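Local coordinates for A1 protein (Enterobacteria phage Qbeta, PDB 3RLK), which is a minor structural protein of the phage particle, made by read-through of the coat-protein stop codon, and is probably needed for infection, at residues 65-71 and 185-190; 115-120 and 130-134. All blocks are in the same frame, centred on the assembly; numbering follows the deposited sequence.

Contact 1: 65-71 and 185-190; sequences VALKDLL and AVIVVP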
# COMPACT_ATOMS: atom_id res chain seq x y z
N VAL A 65 -12.77 6.50 3.51
CA VAL A 65 -13.50 6.08 2.28
C VAL A 65 -14.37 4.92 2.69
O VAL A 65 -13.97 4.21 3.67
CB VAL A 65 -12.56 5.58 1.13
CG1 VAL A 65 -11.87 6.69 0.51
CG2 VAL A 65 -11.56 4.46 1.59
N ALA A 66 -15.50 4.70 1.97
CA ALA A 66 -16.29 3.45 2.10
C ALA A 66 -15.60 2.38 1.27
O ALA A 66 -15.00 2.68 0.23
CB ALA A 66 -17.77 3.59 1.63
N LEU A 67 -15.71 1.12 1.70
CA LEU A 67 -15.20 0.07 0.82
C LEU A 67 -15.77 0.23 -0.57
O LEU A 67 -15.00 0.12 -1.55
CB LEU A 67 -15.58 -1.31 1.33
CG LEU A 67 -15.15 -2.50 0.47
CD1 LEU A 67 -13.62 -2.60 0.38
CD2 LEU A 67 -15.71 -3.70 1.23
N LYS A 68 -17.07 0.47 -0.69
CA LYS A 68 -17.64 0.49 -2.07
C LYS A 68 -16.98 1.60 -2.91
O LYS A 68 -17.00 1.49 -4.15
CB LYS A 68 -19.16 0.61 -2.10
CG LYS A 68 -19.78 1.97 -1.69
CD LYS A 68 -21.21 2.13 -2.13
CE LYS A 68 -21.49 3.60 -2.41
NZ LYS A 68 -21.66 4.38 -1.14
N ASP A 69 -16.39 2.62 -2.29
CA ASP A 69 -15.76 3.69 -3.11
C ASP A 69 -14.62 3.19 -3.99
O ASP A 69 -14.32 3.79 -5.06
CB ASP A 69 -15.17 4.82 -2.23
CG ASP A 69 -16.25 5.56 -1.47
OD1 ASP A 69 -17.39 5.55 -2.01
OD2 ASP A 69 -16.00 6.07 -0.35
N LEU A 70 -13.97 2.12 -3.53
CA LEU A 70 -12.79 1.58 -4.20
C LEU A 70 -13.08 0.44 -5.13
O LEU A 70 -12.12 -0.07 -5.75
CB LEU A 70 -11.78 1.12 -3.15
CG LEU A 70 -11.53 2.08 -1.99
CD1 LEU A 70 -10.62 1.47 -0.94
CD2 LEU A 70 -10.92 3.45 -2.42
N LEU A 71 -14.36 -0.00 -5.16
CA LEU A 71 -14.79 -1.17 -5.91
C LEU A 71 -15.59 -0.76 -7.17
O LEU A 71 -16.09 0.35 -7.27
CB LEU A 71 -15.64 -2.10 -5.10
CG LEU A 71 -14.88 -2.69 -3.87
CD1 LEU A 71 -15.85 -3.65 -3.17
CD2 LEU A 71 -13.52 -3.36 -4.12
N ALA A 185 -6.03 3.31 0.81
CA ALA A 185 -6.58 2.35 1.79
C ALA A 185 -6.02 0.95 1.59
O ALA A 185 -5.44 0.64 0.54
CB ALA A 185 -8.12 2.32 1.74
N VAL A 186 -6.16 0.10 2.63
CA VAL A 186 -5.82 -1.33 2.50
C VAL A 186 -7.16 -1.99 2.76
O VAL A 186 -7.88 -1.67 3.78
CB VAL A 186 -4.78 -1.84 3.59
CG1 VAL A 186 -4.71 -3.39 3.57
CG2 VAL A 186 -3.38 -1.30 3.35
N ILE A 187 -7.55 -2.90 1.85
CA ILE A 187 -8.85 -3.55 1.98
C ILE A 187 -8.72 -5.06 1.91
O ILE A 187 -7.68 -5.58 1.45
CB ILE A 187 -9.90 -3.08 0.86
CG1 ILE A 187 -9.36 -3.50 -0.52
CG2 ILE A 187 -10.00 -1.54 0.85
CD1 ILE A 187 -10.36 -3.22 -1.70
N VAL A 188 -9.80 -5.73 2.31
CA VAL A 188 -10.05 -7.11 1.89
C VAL A 188 -11.06 -7.10 0.70
O VAL A 188 -12.21 -6.68 0.85
CB VAL A 188 -10.50 -8.01 3.07
CG1 VAL A 188 -10.90 -9.40 2.53
CG2 VAL A 188 -9.33 -8.24 4.13
N VAL A 189 -10.61 -7.47 -0.51
CA VAL A 189 -11.54 -7.39 -1.65
C VAL A 189 -12.63 -8.48 -1.54
O VAL A 189 -12.30 -9.67 -1.44
CB VAL A 189 -10.82 -7.39 -3.01
CG1 VAL A 189 -9.99 -8.65 -3.19
CG2 VAL A 189 -11.79 -7.16 -4.18
N PRO A 190 -13.91 -8.10 -1.57
CA PRO A 190 -15.00 -9.14 -1.53
C PRO A 190 -15.00 -10.09 -2.71
O PRO A 190 -14.74 -9.69 -3.86
CB PRO A 190 -16.30 -8.33 -1.60
CG PRO A 190 -15.87 -6.91 -1.22
CD PRO A 190 -14.46 -6.75 -1.77

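Contact 2: 115-120 and 130-134; sequences YDIREG and ERFIY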
# COMPACT_ATOMS: atom_id res chain seq x y z
N TYR A 115 7.93 4.00 -1.82
CA TYR A 115 6.90 4.16 -0.77
C TYR A 115 7.62 4.04 0.57
O TYR A 115 8.70 3.47 0.61
CB TYR A 115 5.84 3.02 -0.88
CG TYR A 115 4.93 3.24 -2.06
CD1 TYR A 115 3.73 3.97 -1.93
CD2 TYR A 115 5.28 2.73 -3.32
CE1 TYR A 115 2.91 4.21 -3.04
CE2 TYR A 115 4.45 2.98 -4.46
CZ TYR A 115 3.24 3.68 -4.27
OH TYR A 115 2.40 3.89 -5.36
N ASP A 116 7.05 4.55 1.65
CA ASP A 116 7.74 4.41 2.95
C ASP A 116 7.42 3.05 3.56
O ASP A 116 6.24 2.74 3.80
CB ASP A 116 7.28 5.47 3.96
CG ASP A 116 7.63 6.89 3.50
OD1 ASP A 116 8.83 7.14 3.37
OD2 ASP A 116 6.72 7.73 3.32
N ILE A 117 8.46 2.26 3.79
CA ILE A 117 8.30 0.87 4.23
C ILE A 117 9.32 0.72 5.38
O ILE A 117 10.45 1.16 5.23
CB ILE A 117 8.66 -0.07 3.10
CG1 ILE A 117 7.94 0.35 1.79
CG2 ILE A 117 8.40 -1.53 3.52
CD1 ILE A 117 8.53 -0.38 0.56
N ARG A 118 8.92 0.19 6.53
CA ARG A 118 9.89 -0.02 7.66
C ARG A 118 9.97 -1.47 7.98
O ARG A 118 8.94 -2.18 7.96
CB ARG A 118 9.52 0.81 8.91
CG ARG A 118 9.85 2.29 8.71
CD ARG A 118 9.64 3.13 9.98
NE ARG A 118 10.13 4.48 9.74
CZ ARG A 118 10.17 5.47 10.65
NH1 ARG A 118 9.82 5.26 11.90
NH2 ARG A 118 10.59 6.69 10.26
N GLU A 119 11.16 -1.96 8.33
CA GLU A 119 11.25 -3.36 8.79
C GLU A 119 11.04 -3.42 10.30
O GLU A 119 11.66 -2.62 11.04
CB GLU A 119 12.65 -3.88 8.47
CG GLU A 119 12.76 -5.40 8.58
CD GLU A 119 13.81 -5.95 7.64
OE1 GLU A 119 14.86 -5.29 7.49
OE2 GLU A 119 13.55 -7.01 7.04
N GLY A 120 10.24 -4.35 10.80
CA GLY A 120 10.07 -4.35 12.28
C GLY A 120 9.89 -5.75 12.85
O GLY A 120 9.43 -6.70 12.18
N GLU A 130 9.20 -8.47 9.99
CA GLU A 130 8.36 -8.32 8.77
C GLU A 130 8.57 -6.96 8.17
O GLU A 130 9.25 -6.10 8.77
CB GLU A 130 6.88 -8.58 9.13
CG GLU A 130 6.67 -10.08 9.42
CD GLU A 130 5.24 -10.46 9.82
OE1 GLU A 130 4.40 -9.54 9.88
OE2 GLU A 130 5.01 -11.72 10.03
N ARG A 131 8.08 -6.77 6.94
CA ARG A 131 8.11 -5.41 6.35
C ARG A 131 6.73 -4.77 6.38
O ARG A 131 5.69 -5.47 6.06
CB ARG A 131 8.73 -5.44 4.94
CG ARG A 131 10.25 -5.44 5.10
CD ARG A 131 10.89 -6.38 4.26
NE ARG A 131 12.33 -6.60 4.63
CZ ARG A 131 13.26 -6.87 3.74
NH1 ARG A 131 12.93 -6.89 2.44
NH2 ARG A 131 14.52 -7.12 4.13
N PHE A 132 6.70 -3.48 6.78
CA PHE A 132 5.46 -2.80 7.12
C PHE A 132 5.30 -1.57 6.21
O PHE A 132 6.19 -0.67 6.16
CB PHE A 132 5.48 -2.30 8.57
CG PHE A 132 5.44 -3.38 9.57
CD1 PHE A 132 4.27 -3.65 10.26
CD2 PHE A 132 6.56 -4.13 9.82
CE1 PHE A 132 4.25 -4.68 11.27
CE2 PHE A 132 6.58 -5.13 10.78
CZ PHE A 132 5.43 -5.43 11.48
N ILE A 133 4.19 -1.53 5.48
CA ILE A 133 3.94 -0.35 4.63
C ILE A 133 3.40 0.78 5.49
O ILE A 133 2.57 0.53 6.41
CB ILE A 133 2.96 -0.77 3.46
CG1 ILE A 133 2.89 0.34 2.41
CG2 ILE A 133 1.61 -1.29 4.01
CD1 ILE A 133 4.23 0.54 1.66
N TYR A 134 3.88 2.00 5.26
CA TYR A 134 3.31 3.12 6.02
C TYR A 134 2.00 3.57 5.37
O TYR A 134 1.96 3.69 4.11
CB TYR A 134 4.33 4.30 6.09
CG TYR A 134 3.76 5.54 6.77
CD1 TYR A 134 3.45 5.54 8.16
CD2 TYR A 134 3.56 6.70 6.04
CE1 TYR A 134 2.93 6.68 8.77
CE2 TYR A 134 3.06 7.87 6.66
CZ TYR A 134 2.76 7.85 8.03
OH TYR A 134 2.25 8.98 8.64
O HOH W 1 4.03 3.46 2.38

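Contact 1: 65-71 and 185-190
At the edge of the three-stranded antiparallel sheet, strand 183-188 and the two residues after it are lined by the loop that follows strand 62-63, whose turn carries L67 and L70, and by L71, the first residue of strand 71-72; the three leucines rest on A185, I187 and P190. No hydrogen bond crosses; the contact is wholly apolar. I187 is the centre. Its CG1 takes the position between the backbone N and the carbonyl carbon (chi1 63°), with CG2 anti to the carbonyl carbon; CG2 then faces L70 and L67, and CD1 at the end of CG1 faces L67 and L71, both branches sharing L67. CG2 of I187 lies 3.6 Å from CD1 of L70, the two side chains sliding past each other in opposite directions. L67 comes across I187 at about a right angle, its CD1 3.8 Å from I187 CB. I187 CD1 lies 4.0 Å from L71 CD2. At one end L70 CD1 also reaches A185 CB, at 3.8 Å, and V65 adds CG2 at 4.1 Å from that same methyl. At the other end L71 and L67 each point a methyl at the P190 ring: L71 CD1 is 3.7 Å from P190 CD, and L67 CD2 is 4.0 Å from P190 CG. The turn is held from within. D69 N, L70 N and L71 N each bond to the carbonyl three residues earlier, and D69 OD2 accepts A66 N at 2.7 Å from above the carboxylate plane. The other oxygen of D69 is tied to T25. Beyond the contact, A185 and I187 pair by backbone bonds with V157 and V155 of strand 154-159, the middle strand of the sheet, and Y28 of strand 28-29 touches both L67 and I187.

Contact 2: 115-120 and 130-134
OE2 of E119 is gripped twice by R131: NE donates at 2.7 Å and 154°, and NH2 adds a weak bond at 3.1 Å. The oxygen sits in the guanidinium plane, at its edge, yet NE approaches from well above the carboxylate plane, the two planes being 62° apart. R131 gets there by bending at chi2 (135°), whereas E119 runs out extended. Both ends have further partners, E119 OE1 taking W50 NE1 and R131 NH2 bridging to D107, which should fix the rotation of each group.

Across I117 at a slant, on the same face as this pair, I133 brings its CD1 to 3.7 Å from I117 CG1; that methyl also touches CB of Y115. F132 lies on the other face. R118 O meets its ring at the edge and in plane. F132 CE2, on the same edge, reaches 3.5 Å from G120 O, and CD2 and CE2 also approach G120 N; W35 packs on the ring edge-to-face.

Backbone bonds set the register. R118 with F132 and G120 with E130 are hydrogen-bonded pairs, each joined by two N-H...O bonds, while I117 with I133 and E119 with R131 are non-hydrogen-bonded pairs. At the D116 end, Y134 N gives one bond to D116 O at 2.9 Å, and a water donates to both D116 O and Y134 O, 2.7 Å from each, bridging the two carbonyls where direct pairing is down to a single bond. This alternation of pairs is that of antiparallel strands, and as 117-121 and 129-135 follow one another in the chain they form a beta hairpin within the mixed sheet.

How the contacts relate
From the N terminus, the chain passes through strand 62-63 and reaches 65-71, whose partner, 185-190, comes near the C terminus; contact 1 therefore closes a loop of 113 residues. Well within that span, after helix 107-112, strand 117-121 turns back through a short excursion to strand 129-135, and contact 2 closes this small loop. The two loops nest and do not cross. Contact 1 fastens a coiled loop to the edge of the three-stranded sheet, while contact 2 joins neighbouring strands of the larger mixed sheet. Their centres are 21 Å apart, on opposite sides of the centre of the chain, and the nearest atoms stay about 5 Å apart without touching.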